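YcaO (Methanopyrus kandleri, PDB 6CIB) binds ADP and magnesium and, as a YcaO-family enzyme, probably takes part in ATP-dependent thioamidation of peptide backbones. Local coordinates at residues E29-F38 / V47-Q55; M77-A85 / T145-L153. All blocks are in the same frame, centred on the assembly; numbering follows the deposited sequence.

Contact 1: E29-F38 / V47-Q55; sequences ERKVGVVEKF and VEIRRRRSQ
Glu29 and Arg50 meet in a salt bridge that shows how one arginine can tie a helix end to a beta hairpin. Glu29 OE2 turns its syn lone pair to Arg50 NE at 2.8 Å. A bend at chi2 (-72°) carries the Arg50 head back beside Lys37, whose CG rests over one guanidinium face, toward its rim. Arg50 NH1 and NH2 close end-on upon Glu48 OE1, NH1 also binding Ile49 O, so the group is held from several edges; Glu48 OE2 is bound by Ser39 OG and Arg68. Lys37 stays extended, its NZ coming to Glu29 OE1 from above the carboxylate plane at 2.8 Å.

On the other sheet face, Glu36 OE1 uses its anti lone pair toward Arg51 NE (2.9 Å), the two planes nearly perpendicular (88°), while Val35 CG2 sits centrally over the Arg51 guanidinium. Val35 and Glu36 oppose Arg51 in a classic beta bulge. Gly33 ends the helix in a Schellman motif, and Arg52 NE binds Val32 O at 2.9 Å.

Glu58 of strand 57-64 takes Arg51 NH1, and Glu86 takes Arg52 NH2. Backbone bonds (Arg50 with His61) make strand 45-54 the middle of a three-stranded antiparallel sheet, with helix 68-85 against Val32 and Arg52.

Contact 2: M77-A85 / T145-L153; sequences MECVERAAA and TNGLSAGRL. With MG (magnesium ion), chain H; ADP (adenosine-5'-diphosphate), chain G.
The Arg82 guanidinium has the methyl of Thr145 over one face, with Thr145 CG2 4.0 Å from Arg82 NE. A second flat group, the Glu81 carboxylate, presents both oxygens to magnesium, OE2 at 2.6 Å and OE1 at 2.8 Å from the metal. Its chi1 of 76° sets CG between the backbone N and carbonyl carbon, and the extended chain then reaches across the helix-strand gap. The third is the adenine of ADP: Met77, a selenomethionine here, lies above its plane just off the rim at N3, its CG 3.8 Å from ADP N3; Gly151 CA approaches the same edge from the other side of the plane.

Leu148 supplies a second protein ligand from the strand, about a right angle from Glu81 OE2 at the metal, its backbone O lying 2.3 Å from magnesium, while its side chain packs on the Glu81 stem and Ala85. Met77 CE likewise touches Ala150 CB. Three waters complete the metal's observed shell; one accepts from Ser149 OG and donates to ADP O1B.

The ribose is pinned by both segments. ADP O3' donates to Glu81 OE1 at 2.4 Å, short enough to leave the exact length doubtful, and accepts an almost straight bond (176°) from Ala150 N at 2.9 Å. ADP O2' donates to Ala150 O at 2.6 Å.

Helix and strand are therefore joined in their polar part by metal and nucleotide rather than by direct bonds. One carboxylate serves both ligands, and magnesium is linked to the beta-phosphate through water, so nucleotide and metal binding are probably coupled.

Overall arrangement
Contact 1 closes along the chain before contact 2 opens, and their centres lie 14 Å apart on the same side of the chain's centre. Helix 68-85 connects them: its Cys79 and Ala83 pack against Val32, just before the hairpin, and Arg50 and Arg52 within it, whereas Met77, Glu81 and Ala85 of the same helix turn to strand 148-150. That strand is an outer member of the five-stranded antiparallel sheet, next to strand 346-351. The helix is thus layered between two sheets, one face packed on the hairpin, the other lining the nucleotide and metal site. Contact 1 binds no ligand itself, though Lys64, an ADP-binding residue, lies close to Val47.

Contact 1: E29-F38 / V47-Q55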
loop_
_atom_site.group_PDB
_atom_site.type_symbol
_atom_site.label_atom_id
_atom_site.label_comp_id
_atom_site.label_asym_id
_atom_site.label_seq_id
_atom_site.Cartn_x
_atom_site.Cartn_y
_atom_site.Cartn_z
ATOM N N GLU A 29 2.809 18.985 8.627
ATOM C CA GLU A 29 1.353 18.816 8.660
ATOM C C GLU A 29 0.617 20.108 8.317
ATOM O O GLU A 29 -0.268 20.103 7.444
ATOM C CB GLU A 29 0.887 18.197 9.988
ATOM C CG GLU A 29 1.339 16.742 10.118
ATOM C CD GLU A 29 0.552 15.923 11.123
ATOM O OE1 GLU A 29 0.918 15.924 12.309
ATOM O OE2 GLU A 29 -0.406 15.233 10.721
ATOM N N ARG A 30 1.024 21.208 8.959
ATOM C CA ARG A 30 0.514 22.545 8.628
ATOM C C ARG A 30 0.753 22.880 7.151
ATOM O O ARG A 30 -0.172 23.324 6.464
ATOM C CB ARG A 30 1.130 23.626 9.534
ATOM C CG ARG A 30 0.535 25.027 9.336
ATOM C CD ARG A 30 1.304 26.135 10.061
ATOM N NE ARG A 30 2.744 26.195 9.752
ATOM C CZ ARG A 30 3.283 26.683 8.633
ATOM N NH1 ARG A 30 2.524 27.167 7.654
ATOM N NH2 ARG A 30 4.600 26.676 8.484
ATOM N N LYS A 31 1.974 22.639 6.670
ATOM C CA LYS A 31 2.383 23.011 5.312
ATOM C C LYS A 31 1.617 22.270 4.236
ATOM O O LYS A 31 1.478 22.762 3.110
ATOM C CB LYS A 31 3.885 22.802 5.122
ATOM C CG LYS A 31 4.741 23.918 5.709
ATOM C CD LYS A 31 6.218 23.560 5.660
ATOM C CE LYS A 31 7.087 24.665 6.245
ATOM N NZ LYS A 31 8.415 24.146 6.704
ATOM N N VAL A 32 1.096 21.107 4.620
ATOM C CA VAL A 32 0.413 20.170 3.742
ATOM C C VAL A 32 -1.120 20.256 3.897
ATOM O O VAL A 32 -1.878 19.524 3.247
ATOM C CB VAL A 32 1.041 18.776 3.988
ATOM C CG1 VAL A 32 0.065 17.713 4.463
ATOM C CG2 VAL A 32 1.924 18.370 2.820
ATOM N N GLY A 33 -1.568 21.170 4.757
ATOM C CA GLY A 33 -2.993 21.513 4.859
ATOM C C GLY A 33 -3.824 20.759 5.884
ATOM O O GLY A 33 -5.051 20.778 5.798
ATOM N N VAL A 34 -3.166 20.099 6.843
ATOM C CA VAL A 34 -3.856 19.438 7.958
ATOM C C VAL A 34 -4.534 20.522 8.795
ATOM O O VAL A 34 -3.894 21.484 9.213
ATOM C CB VAL A 34 -2.889 18.601 8.841
ATOM C CG1 VAL A 34 -3.567 18.127 10.130
ATOM C CG2 VAL A 34 -2.334 17.415 8.056
ATOM N N VAL A 35 -5.829 20.360 9.014
ATOM C CA VAL A 35 -6.607 21.345 9.762
ATOM C C VAL A 35 -7.223 20.746 11.031
ATOM O O VAL A 35 -7.623 21.489 11.926
ATOM C CB VAL A 35 -7.675 22.052 8.885
ATOM C CG1 VAL A 35 -7.010 23.052 7.938
ATOM C CG2 VAL A 35 -8.535 21.047 8.123
ATOM N N GLU A 36 -7.272 19.411 11.104
ATOM C CA GLU A 36 -7.773 18.708 12.287
ATOM C C GLU A 36 -7.140 17.323 12.470
ATOM O O GLU A 36 -6.817 16.638 11.492
ATOM C CB GLU A 36 -9.298 18.582 12.224
ATOM C CG GLU A 36 -9.984 18.568 13.586
ATOM C CD GLU A 36 -11.508 18.523 13.500
ATOM O OE1 GLU A 36 -12.071 18.510 12.377
ATOM O OE2 GLU A 36 -12.151 18.479 14.572
ATOM N N LYS A 37 -6.995 16.925 13.732
ATOM C CA LYS A 37 -6.385 15.654 14.122
ATOM C C LYS A 37 -7.287 14.927 15.103
ATOM O O LYS A 37 -7.891 15.552 15.981
ATOM C CB LYS A 37 -5.024 15.884 14.784
ATOM C CG LYS A 37 -4.009 16.612 13.917
ATOM C CD LYS A 37 -2.656 16.676 14.598
ATOM C CE LYS A 37 -1.680 17.446 13.734
ATOM N NZ LYS A 37 -0.298 17.408 14.292
ATOM N N PHE A 38 -7.359 13.607 14.956
ATOM C CA PHE A 38 -8.092 12.742 15.881
ATOM C C PHE A 38 -7.230 11.542 16.275
ATOM O O PHE A 38 -6.540 10.969 15.430
ATOM C CB PHE A 38 -9.375 12.210 15.234
ATOM C CG PHE A 38 -10.336 13.279 14.787
ATOM C CD1 PHE A 38 -11.254 13.836 15.688
ATOM C CD2 PHE A 38 -10.340 13.716 13.458
ATOM C CE1 PHE A 38 -12.151 14.817 15.276
ATOM C CE2 PHE A 38 -11.242 14.696 13.038
ATOM C CZ PHE A 38 -12.151 15.240 13.948
ATOM N N VAL A 47 -4.665 4.481 16.262
ATOM C CA VAL A 47 -5.025 4.934 14.915
ATOM C C VAL A 47 -5.141 6.464 14.949
ATOM O O VAL A 47 -5.642 7.035 15.918
ATOM C CB VAL A 47 -6.344 4.282 14.397
ATOM C CG1 VAL A 47 -6.710 4.806 13.001
ATOM C CG2 VAL A 47 -6.225 2.762 14.362
ATOM N N GLU A 48 -4.673 7.112 13.885
ATOM C CA GLU A 48 -4.662 8.567 13.786
ATOM C C GLU A 48 -5.444 9.024 12.563
ATOM O O GLU A 48 -5.306 8.449 11.477
ATOM C CB GLU A 48 -3.222 9.070 13.709
ATOM C CG GLU A 48 -2.452 8.949 15.017
ATOM C CD GLU A 48 -2.904 9.959 16.064
ATOM O OE1 GLU A 48 -3.115 11.138 15.719
ATOM O OE2 GLU A 48 -3.038 9.574 17.236
ATOM N N ILE A 49 -6.283 10.041 12.736
ATOM C CA ILE A 49 -7.081 10.548 11.605
ATOM C C ILE A 49 -6.732 12.005 11.371
ATOM O O ILE A 49 -6.599 12.780 12.325
ATOM C CB ILE A 49 -8.609 10.338 11.798
ATOM C CG1 ILE A 49 -8.952 8.846 11.835
ATOM C CG2 ILE A 49 -9.426 10.977 10.671
ATOM C CD1 ILE A 49 -9.167 8.327 13.235
ATOM N N ARG A 50 -6.573 12.359 10.095
ATOM C CA ARG A 50 -6.288 13.726 9.688
ATOM C C ARG A 50 -7.355 14.248 8.729
ATOM O O ARG A 50 -7.752 13.548 7.789
ATOM C CB ARG A 50 -4.895 13.811 9.051
ATOM C CG ARG A 50 -3.745 13.348 9.959
ATOM C CD ARG A 50 -3.476 14.344 11.091
ATOM N NE ARG A 50 -2.445 13.887 12.029
ATOM C CZ ARG A 50 -2.665 13.115 13.097
ATOM N NH1 ARG A 50 -3.895 12.700 13.387
ATOM N NH2 ARG A 50 -1.643 12.750 13.878
ATOM N N ARG A 51 -7.829 15.462 8.995
ATOM C CA ARG A 51 -8.630 16.216 8.041
ATOM C C ARG A 51 -7.686 17.195 7.342
ATOM O O ARG A 51 -7.017 18.006 7.995
ATOM C CB ARG A 51 -9.786 16.937 8.747
ATOM C CG ARG A 51 -10.778 17.619 7.808
ATOM C CD ARG A 51 -12.069 18.019 8.521
ATOM N NE ARG A 51 -11.871 19.041 9.550
ATOM C CZ ARG A 51 -11.920 20.358 9.346
ATOM N NH1 ARG A 51 -12.169 20.855 8.142
ATOM N NH2 ARG A 51 -11.720 21.196 10.359
ATOM N N ARG A 52 -7.626 17.081 6.018
ATOM C CA ARG A 52 -6.695 17.837 5.172
ATOM C C ARG A 52 -7.448 18.673 4.120
ATOM O O ARG A 52 -8.389 18.180 3.502
ATOM C CB ARG A 52 -5.740 16.861 4.468
ATOM C CG ARG A 52 -4.526 17.515 3.835
ATOM C CD ARG A 52 -3.744 16.576 2.929
ATOM N NE ARG A 52 -3.127 17.362 1.859
ATOM C CZ ARG A 52 -3.407 17.250 0.568
ATOM N NH1 ARG A 52 -4.272 16.346 0.130
ATOM N NH2 ARG A 52 -2.800 18.039 -0.297
ATOM N N ARG A 53 -7.013 19.922 3.921
ATOM C CA ARG A 53 -7.588 20.825 2.914
ATOM C C ARG A 53 -6.601 21.094 1.798
ATOM O O ARG A 53 -5.430 21.356 2.072
ATOM C CB ARG A 53 -7.924 22.187 3.530
ATOM C CG ARG A 53 -9.195 22.245 4.338
ATOM C CD ARG A 53 -9.752 23.666 4.301
ATOM N NE ARG A 53 -10.428 24.043 5.542
ATOM C CZ ARG A 53 -11.600 23.559 5.963
ATOM N NH1 ARG A 53 -12.263 22.647 5.253
ATOM N NH2 ARG A 53 -12.111 23.985 7.113
ATOM N N SER A 54 -7.078 21.066 0.553
ATOM C CA SER A 54 -6.296 21.528 -0.616
ATOM C C SER A 54 -7.220 22.178 -1.649
ATOM O O SER A 54 -8.437 22.241 -1.441
ATOM C CB SER A 54 -5.512 20.368 -1.246
ATOM O OG SER A 54 -6.371 19.490 -1.964
ATOM N N GLN A 55 -6.658 22.631 -2.767
ATOM C CA GLN A 55 -7.474 23.115 -3.897
ATOM C C GLN A 55 -8.441 22.037 -4.408
ATOM O O GLN A 55 -9.413 22.355 -5.085
ATOM C CB GLN A 55 -6.596 23.622 -5.047
ATOM C CG GLN A 55 -5.936 22.514 -5.845
ATOM C CD GLN A 55 -5.441 22.947 -7.205
ATOM O OE1 GLN A 55 -4.382 23.555 -7.323
ATOM N NE2 GLN A 55 -6.190 22.604 -8.244
HETATM O O HOH W 1 0.982 13.489 13.296
HETATM O O HOH W 2 -3.006 22.028 1.182
#

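Contact 2: M77-A85 / T145-L153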
loop_
_atom_site.group_PDB
_atom_site.type_symbol
_atom_site.label_atom_id
_atom_site.label_comp_id
_atom_site.label_asym_id
_atom_site.label_seq_id
_atom_site.Cartn_x
_atom_site.Cartn_y
_atom_site.Cartn_z
HETATM N N MSE A 77 2.857 11.438 7.273
HETATM C CA MSE A 77 3.495 11.123 5.997
HETATM C C MSE A 77 2.487 10.736 4.933
HETATM O O MSE A 77 2.719 10.977 3.751
HETATM C CB MSE A 77 4.597 10.089 6.219
HETATM C CG MSE A 77 5.705 10.582 7.153
HETATM SE SE MSE A 77 6.722 12.044 6.299
HETATM C CE MSE A 77 7.947 10.828 5.341
ATOM N N GLU A 78 1.354 10.169 5.355
ATOM C CA GLU A 78 0.201 9.930 4.487
ATOM C C GLU A 78 -0.300 11.251 3.892
ATOM O O GLU A 78 -0.515 11.346 2.678
ATOM C CB GLU A 78 -0.911 9.225 5.274
ATOM C CG GLU A 78 -2.209 8.964 4.515
ATOM C CD GLU A 78 -2.179 7.711 3.662
ATOM O OE1 GLU A 78 -1.652 6.672 4.119
ATOM O OE2 GLU A 78 -2.710 7.759 2.534
ATOM N N CYS A 79 -0.478 12.264 4.745
ATOM C CA CYS A 79 -0.830 13.612 4.288
ATOM C C CYS A 79 0.197 14.186 3.311
ATOM O O CYS A 79 -0.184 14.790 2.311
ATOM C CB CYS A 79 -1.040 14.554 5.476
ATOM S SG CYS A 79 -2.452 14.076 6.476
ATOM N N VAL A 80 1.483 13.960 3.590
ATOM C CA VAL A 80 2.583 14.487 2.769
ATOM C C VAL A 80 2.585 13.861 1.365
ATOM O O VAL A 80 2.643 14.592 0.370
ATOM C CB VAL A 80 3.968 14.342 3.464
ATOM C CG1 VAL A 80 5.111 14.616 2.491
ATOM C CG2 VAL A 80 4.091 15.304 4.641
ATOM N N GLU A 81 2.495 12.526 1.290
ATOM C CA GLU A 81 2.462 11.836 0.003
ATOM C C GLU A 81 1.287 12.294 -0.870
ATOM O O GLU A 81 1.449 12.442 -2.080
ATOM C CB GLU A 81 2.507 10.298 0.156
ATOM C CG GLU A 81 1.217 9.641 0.612
ATOM C CD GLU A 81 1.231 8.130 0.501
ATOM O OE1 GLU A 81 2.144 7.494 1.052
ATOM O OE2 GLU A 81 0.303 7.565 -0.121
ATOM N N ARG A 82 0.124 12.528 -0.253
ATOM C CA ARG A 82 -1.058 12.988 -0.988
ATOM C C ARG A 82 -0.885 14.400 -1.554
ATOM O O ARG A 82 -1.304 14.664 -2.682
ATOM C CB ARG A 82 -2.339 12.867 -0.145
ATOM C CG ARG A 82 -2.779 11.433 0.139
ATOM C CD ARG A 82 -3.190 10.669 -1.118
ATOM N NE ARG A 82 -4.495 11.117 -1.624
ATOM C CZ ARG A 82 -5.666 10.595 -1.263
ATOM N NH1 ARG A 82 -5.715 9.591 -0.396
ATOM N NH2 ARG A 82 -6.790 11.076 -1.773
ATOM N N ALA A 83 -0.248 15.288 -0.791
ATOM C CA ALA A 83 0.074 16.634 -1.283
ATOM C C ALA A 83 1.087 16.582 -2.431
ATOM O O ALA A 83 0.945 17.299 -3.423
ATOM C CB ALA A 83 0.575 17.515 -0.158
ATOM N N ALA A 84 2.092 15.715 -2.296
ATOM C CA ALA A 84 3.096 15.495 -3.339
ATOM C C ALA A 84 2.510 14.936 -4.638
ATOM O O ALA A 84 2.989 15.270 -5.721
ATOM C CB ALA A 84 4.197 14.582 -2.824
ATOM N N ALA A 85 1.477 14.103 -4.515
ATOM C CA ALA A 85 0.829 13.442 -5.644
ATOM C C ALA A 85 -0.101 14.348 -6.449
ATOM O O ALA A 85 -0.500 13.985 -7.561
ATOM C CB ALA A 85 0.057 12.217 -5.169
ATOM N N THR A 145 -3.688 5.965 -6.108
ATOM C CA THR A 145 -2.467 6.125 -5.292
ATOM C C THR A 145 -1.670 4.819 -5.056
ATOM O O THR A 145 -0.754 4.785 -4.215
ATOM C CB THR A 145 -2.778 6.797 -3.934
ATOM O OG1 THR A 145 -3.730 6.004 -3.227
ATOM C CG2 THR A 145 -3.342 8.219 -4.121
ATOM N N ASN A 146 -2.005 3.752 -5.787
ATOM C CA ASN A 146 -1.248 2.508 -5.683
ATOM C C ASN A 146 0.200 2.739 -6.086
ATOM O O ASN A 146 0.481 3.214 -7.187
ATOM C CB ASN A 146 -1.852 1.383 -6.534
ATOM C CG ASN A 146 -1.304 0.009 -6.161
ATOM O OD1 ASN A 146 -1.275 -0.361 -4.990
ATOM N ND2 ASN A 146 -0.887 -0.755 -7.159
ATOM N N GLY A 147 1.106 2.418 -5.167
ATOM C CA GLY A 147 2.531 2.614 -5.377
ATOM C C GLY A 147 3.069 3.951 -4.924
ATOM O O GLY A 147 4.269 4.208 -5.063
ATOM N N LEU A 148 2.190 4.813 -4.413
ATOM C CA LEU A 148 2.595 6.102 -3.862
ATOM C C LEU A 148 3.099 5.932 -2.436
ATOM O O LEU A 148 2.420 5.334 -1.603
ATOM C CB LEU A 148 1.425 7.097 -3.913
ATOM C CG LEU A 148 1.623 8.522 -3.399
ATOM C CD1 LEU A 148 2.581 9.323 -4.288
ATOM C CD2 LEU A 148 0.259 9.185 -3.322
ATOM N N SER A 149 4.292 6.455 -2.157
ATOM C CA SER A 149 4.884 6.365 -0.820
ATOM C C SER A 149 5.846 7.503 -0.522
ATOM O O SER A 149 6.544 7.989 -1.402
ATOM C CB SER A 149 5.615 5.023 -0.621
ATOM O OG SER A 149 4.709 3.929 -0.781
ATOM N N ALA A 150 5.875 7.891 0.748
ATOM C CA ALA A 150 6.831 8.849 1.280
ATOM C C ALA A 150 7.802 8.119 2.208
ATOM O O ALA A 150 7.508 7.018 2.688
ATOM C CB ALA A 150 6.100 9.952 2.025
ATOM N N GLY A 151 8.971 8.719 2.425
ATOM C CA GLY A 151 9.928 8.241 3.420
ATOM C C GLY A 151 10.906 9.324 3.830
ATOM O O GLY A 151 10.864 10.438 3.307
ATOM N N ARG A 152 11.791 9.003 4.770
ATOM C CA ARG A 152 12.900 9.896 5.100
ATOM C C ARG A 152 13.954 9.854 3.993
ATOM O O ARG A 152 14.660 10.838 3.766
ATOM C CB ARG A 152 13.528 9.520 6.438
ATOM C CG ARG A 152 12.668 9.778 7.668
ATOM C CD ARG A 152 12.559 11.246 8.050
ATOM N NE ARG A 152 13.846 11.877 8.354
ATOM C CZ ARG A 152 14.441 11.890 9.546
ATOM N NH1 ARG A 152 13.901 11.290 10.600
ATOM N NH2 ARG A 152 15.601 12.516 9.683
ATOM N N LEU A 153 14.043 8.709 3.312
ATOM C CA LEU A 153 14.938 8.524 2.179
ATOM C C LEU A 153 14.162 7.953 1.021
ATOM O O LEU A 153 13.139 7.289 1.219
ATOM C CB LEU A 153 16.104 7.590 2.536
ATOM C CG LEU A 153 17.034 7.949 3.713
ATOM C CD1 LEU A 153 18.009 6.813 3.948
ATOM C CD2 LEU A 153 17.810 9.242 3.482
HETATM MG MG MG H . 1.015 5.102 0.252
HETATM P PB ADP G . 0.915 2.265 4.158
HETATM O O1B ADP G . 2.075 2.734 3.305
HETATM O O2B ADP G . 0.545 0.807 3.968
HETATM O O3B ADP G . -0.274 3.196 4.192
HETATM P PA ADP G . 1.675 3.342 6.744
HETATM O O1A ADP G . 2.664 2.764 7.719
HETATM O O2A ADP G . 0.308 3.674 7.280
HETATM O O3A ADP G . 1.561 2.204 5.633
HETATM O "O5'" ADP G . 2.348 4.632 6.061
HETATM C "C5'" ADP G . 1.660 5.748 5.470
HETATM C "C4'" ADP G . 2.682 6.651 4.755
HETATM O "O4'" ADP G . 3.663 7.120 5.693
HETATM C "C3'" ADP G . 3.490 5.926 3.674
HETATM O "O3'" ADP G . 3.879 6.859 2.646
HETATM C "C2'" ADP G . 4.729 5.455 4.413
HETATM O "O2'" ADP G . 5.830 5.213 3.541
HETATM C "C1'" ADP G . 4.972 6.610 5.380
HETATM N N9 ADP G . 5.632 6.196 6.638
HETATM C C8 ADP G . 5.116 5.352 7.551
HETATM N N7 ADP G . 5.970 5.179 8.585
HETATM C C5 ADP G . 7.046 5.938 8.354
HETATM C C6 ADP G . 8.315 6.215 9.067
HETATM N N6 ADP G . 8.574 5.626 10.259
HETATM N N1 ADP G . 9.190 7.067 8.479
HETATM C C2 ADP G . 8.937 7.660 7.286
HETATM N N3 ADP G . 7.796 7.455 6.589
HETATM C C4 ADP G . 6.827 6.616 7.067
HETATM O O HOH W 3 -0.425 5.070 1.988
HETATM O O HOH W 4 -0.435 4.417 -1.275
HETATM O O HOH W 5 2.420 3.488 0.857
#